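Local coordinates for protein glycoside hydrolase family 12 (Spirochaeta thermophila, PDB 5LU3) that probably acts as a cellulase whose carbohydrate-binding module of family 64, the piece described here, serves to hold the enzyme on its polysaccharide substrate, at residues A[25-30]-A[66-71]. Numbering follows the deposited sequence.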
ATOM      1  N   PHE A  25       8.772  -2.866   2.323  1.00 10.13           N
ATOM      2  CA  PHE A  25       7.858  -3.813   2.969  1.00 10.34           C
ATOM      3  C   PHE A  25       8.603  -4.886   3.753  1.00 10.48           C
ATOM      4  O   PHE A  25       9.670  -5.339   3.349  1.00 12.11           O
ATOM      5  CB  PHE A  25       6.961  -4.549   1.965  1.00 10.01           C
ATOM      6  CG  PHE A  25       5.726  -3.814   1.536  1.00  9.63           C
ATOM      7  CD1 PHE A  25       5.644  -2.444   1.473  1.00 10.47           C
ATOM      8  CD2 PHE A  25       4.593  -4.547   1.208  1.00  9.91           C
ATOM      9  CE1 PHE A  25       4.469  -1.806   1.068  1.00 10.38           C
ATOM     10  CE2 PHE A  25       3.421  -3.933   0.806  1.00 10.04           C
ATOM     11  CZ  PHE A  25       3.364  -2.564   0.713  1.00 10.35           C
ATOM     12  N   SER A  26       7.985  -5.346   4.833  1.00  9.70           N
ATOM     13  CA  SER A  26       8.498  -6.504   5.555  1.00 10.61           C
ATOM     14  C   SER A  26       8.474  -7.741   4.636  1.00 12.28           C
ATOM     15  O   SER A  26       7.466  -7.998   3.964  1.00 12.97           O
ATOM     16  CB  SER A  26       7.639  -6.793   6.790  1.00 12.32           C
ATOM     17  OG  SER A  26       8.284  -7.789   7.580  1.00 15.69           O
ATOM     18  N   THR A  27       9.574  -8.476   4.609  1.00 13.93           N
ATOM     19  CA  THR A  27       9.632  -9.785   3.981  1.00 16.89           C
ATOM     20  C   THR A  27       9.764 -10.916   4.971  1.00 19.07           C
ATOM     21  O   THR A  27       9.973 -12.054   4.575  1.00 26.08           O
ATOM     22  CB  THR A  27      10.806  -9.852   3.003  1.00 18.03           C
ATOM     23  OG1 THR A  27      12.031  -9.631   3.707  1.00 22.29           O
ATOM     24  CG2 THR A  27      10.653  -8.822   1.907  1.00 19.63           C
ATOM     25  N   THR A  28       9.780 -10.597   6.247  1.00 16.41           N
ATOM     26  CA  THR A  28       9.691 -11.581   7.279  1.00 17.24           C
ATOM     27  C   THR A  28       8.320 -11.471   7.932  1.00 14.70           C
ATOM     28  O   THR A  28       7.657 -10.427   7.896  1.00 13.64           O
ATOM     29  CB  THR A  28      10.813 -11.420   8.296  1.00 22.70           C
ATOM     30  OG1 THR A  28      10.729 -10.137   8.864  1.00 25.76           O
ATOM     31  CG2 THR A  28      12.167 -11.549   7.647  1.00 27.23           C
ATOM     32  N   VAL A  29       7.890 -12.569   8.524  1.00 14.62           N
ATOM     33  CA  VAL A  29       6.585 -12.616   9.146  1.00 13.85           C
ATOM     34  C   VAL A  29       6.529 -11.613  10.286  1.00 13.10           C
ATOM     35  O   VAL A  29       7.306 -11.687  11.228  1.00 16.50           O
ATOM     36  CB  VAL A  29       6.222 -14.034   9.633  1.00 15.72           C
ATOM     37  CG1 VAL A  29       4.892 -13.996  10.367  1.00 16.07           C
ATOM     38  CG2 VAL A  29       6.120 -14.978   8.460  1.00 17.80           C
ATOM     39  N   ASP A  30       5.593 -10.673  10.178  1.00 12.78           N
ATOM     40  CA  ASP A  30       5.378  -9.632  11.174  1.00 13.04           C
ATOM     41  C   ASP A  30       3.953  -9.148  11.014  1.00 11.92           C
ATOM     42  O   ASP A  30       3.637  -8.284  10.166  1.00 12.21           O
ATOM     43  CB  ASP A  30       6.403  -8.493  11.013  1.00 12.80           C
ATOM     44  CG  ASP A  30       6.338  -7.488  12.144  1.00 15.30           C
ATOM     45  OD1 ASP A  30       5.305  -7.430  12.839  1.00 15.86           O
ATOM     46  OD2 ASP A  30       7.361  -6.777  12.338  1.00 20.52           O
ATOM     47  N   GLY A  66      12.492  -6.717  -6.343  1.00 11.14           N
ATOM     48  CA  GLY A  66      12.432  -6.454  -4.913  1.00 11.54           C
ATOM     49  C   GLY A  66      11.596  -5.253  -4.476  1.00 11.59           C
ATOM     50  O   GLY A  66      11.634  -4.874  -3.330  1.00 14.33           O
ATOM     51  N   TYR A  67      10.873  -4.641  -5.393  1.00 10.36           N
ATOM     52  CA  TYR A  67      10.023  -3.513  -5.087  1.00  9.52           C
ATOM     53  C   TYR A  67       8.553  -3.888  -5.030  1.00  9.39           C
ATOM     54  O   TYR A  67       8.110  -4.910  -5.531  1.00  9.59           O
ATOM     55  CB  TYR A  67      10.222  -2.386  -6.130  1.00 10.49           C
ATOM     56  CG  TYR A  67      11.344  -1.444  -5.772  1.00 12.49           C
ATOM     57  CD1 TYR A  67      12.674  -1.801  -5.904  1.00 14.24           C
ATOM     58  CD2 TYR A  67      11.066  -0.177  -5.312  1.00 12.69           C
ATOM     59  CE1 TYR A  67      13.685  -0.906  -5.546  1.00 16.89           C
ATOM     60  CE2 TYR A  67      12.035   0.706  -4.953  1.00 16.60           C
ATOM     61  CZ  TYR A  67      13.339   0.352  -5.059  1.00 17.37           C
ATOM     62  OH  TYR A  67      14.305   1.265  -4.674  1.00 23.25           O
ATOM     63  N   TRP A  68       7.801  -2.989  -4.394  1.00  8.87           N
ATOM     64  CA  TRP A  68       6.349  -3.049  -4.362  1.00  8.67           C
ATOM     65  C   TRP A  68       5.810  -1.838  -5.119  1.00  9.07           C
ATOM     66  O   TRP A  68       6.097  -0.697  -4.747  1.00 10.66           O
ATOM     67  CB  TRP A  68       5.825  -3.101  -2.902  1.00  9.52           C
ATOM     68  CG  TRP A  68       6.137  -4.409  -2.236  1.00  8.87           C
ATOM     69  CD1 TRP A  68       5.325  -5.482  -2.152  1.00  8.99           C
ATOM     70  CD2 TRP A  68       7.350  -4.775  -1.595  1.00  9.20           C
ATOM     71  NE1 TRP A  68       5.938  -6.506  -1.483  1.00  9.46           N
ATOM     72  CE2 TRP A  68       7.202  -6.098  -1.141  1.00  9.08           C
ATOM     73  CE3 TRP A  68       8.547  -4.116  -1.356  1.00  9.94           C
ATOM     74  CZ2 TRP A  68       8.221  -6.772  -0.453  1.00 10.16           C
ATOM     75  CZ3 TRP A  68       9.554  -4.790  -0.675  1.00 10.74           C
ATOM     76  CH2 TRP A  68       9.378  -6.097  -0.236  1.00 10.23           C
ATOM     77  N   TYR A  69       5.037  -2.116  -6.171  1.00  9.21           N
ATOM     78  CA  TYR A  69       4.453  -1.116  -7.061  1.00  9.25           C
ATOM     79  C   TYR A  69       2.970  -1.000  -6.757  1.00  9.33           C
ATOM     80  O   TYR A  69       2.220  -1.965  -6.910  1.00 10.33           O
ATOM     81  CB  TYR A  69       4.671  -1.555  -8.521  1.00  9.05           C
ATOM     82  CG  TYR A  69       6.130  -1.524  -8.903  1.00  9.60           C
ATOM     83  CD1 TYR A  69       6.716  -0.368  -9.417  1.00 10.72           C
ATOM     84  CD2 TYR A  69       6.939  -2.638  -8.755  1.00  9.76           C
ATOM     85  CE1 TYR A  69       8.050  -0.324  -9.731  1.00 11.54           C
ATOM     86  CE2 TYR A  69       8.310  -2.582  -9.053  1.00  9.33           C
ATOM     87  CZ  TYR A  69       8.853  -1.425  -9.570  1.00 10.53           C
ATOM     88  OH  TYR A  69      10.203  -1.331  -9.900  1.00 13.04           O
ATOM     89  N   ILE A  70       2.583   0.183  -6.282  1.00 10.21           N
ATOM     90  CA  ILE A  70       1.255   0.426  -5.707  1.00  9.65           C
ATOM     91  C   ILE A  70       0.474   1.379  -6.588  1.00 10.13           C
ATOM     92  O   ILE A  70       0.968   2.454  -6.929  1.00 11.53           O
ATOM     93  CB  ILE A  70       1.422   1.048  -4.312  1.00 11.10           C
ATOM     94  CG1 ILE A  70       2.296   0.171  -3.410  1.00 11.69           C
ATOM     95  CG2 ILE A  70       0.060   1.308  -3.685  1.00 12.35           C
ATOM     96  CD1 ILE A  70       3.246   0.946  -2.566  1.00 13.26           C
ATOM     97  N   HIS A  71      -0.750   0.971  -6.914  1.00  9.56           N
ATOM     98  CA  HIS A  71      -1.690   1.810  -7.638  1.00 10.11           C
ATOM     99  C   HIS A  71      -2.884   2.071  -6.739  1.00  9.78           C
ATOM    100  O   HIS A  71      -3.552   1.146  -6.303  1.00 10.71           O
ATOM    101  CB  HIS A  71      -2.115   1.065  -8.891  1.00 12.08           C
ATOM    102  CG  HIS A  71      -3.059   1.803  -9.774  1.00 14.50           C
ATOM    103  ND1 HIS A  71      -3.630   1.191 -10.859  1.00 18.75           N
ATOM    104  CD2 HIS A  71      -3.592   3.054  -9.730  1.00 15.48           C
ATOM    105  CE1 HIS A  71      -4.438   2.033 -11.478  1.00 18.60           C
ATOM    106  NE2 HIS A  71      -4.441   3.167 -10.807  1.00 17.19           N
TER
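Trp-68, at the start of strand 68-74, lays one face of its indole against Phe-25 and carries nearly the whole contact with the loop 25-30. The phenyl ring stacks face to face on the five-membered ring, centroids 4.1 Å apart and planes at 19°, while Phe-25 CB sits over the six-membered ring, 3.3 Å from its centroid in a CH-pi contact. A second CH-pi contact runs the other way, Trp-68 CB standing 4.2 Å from the centroid of the Phe-25 ring. With CG of Phe-25 anti to the carbonyl carbon (chi1 -83°), the phenyl extends over the pyrrole side and leaves CB above the benzo ring. At the indole rim, Thr-27 CG2 comes in near the ring plane, 3.7 Å from Trp-68 CH2. NE1 of Trp-68 donates a hydrogen bond to Val-60 O. Were Trp-68 replaced by an alanine, the Phe-25 ring would be likely to lose the surface it lies on and the Val-60 carbonyl the indole N-H. Phe-25 directly follows the calcium ligand Asp-24, and the Trp-68 side chain lies about 8 Å from the bound calcium ion. The buried pair closes one end of the beta-sandwich, with Thr-27 at its exposed side: strand 68-74, paired with strands 16-22 and 42-45, supplies the indole, and the loop leading to strand 33-40 of the other sheet supplies Phe-25, which also packs on Val-35.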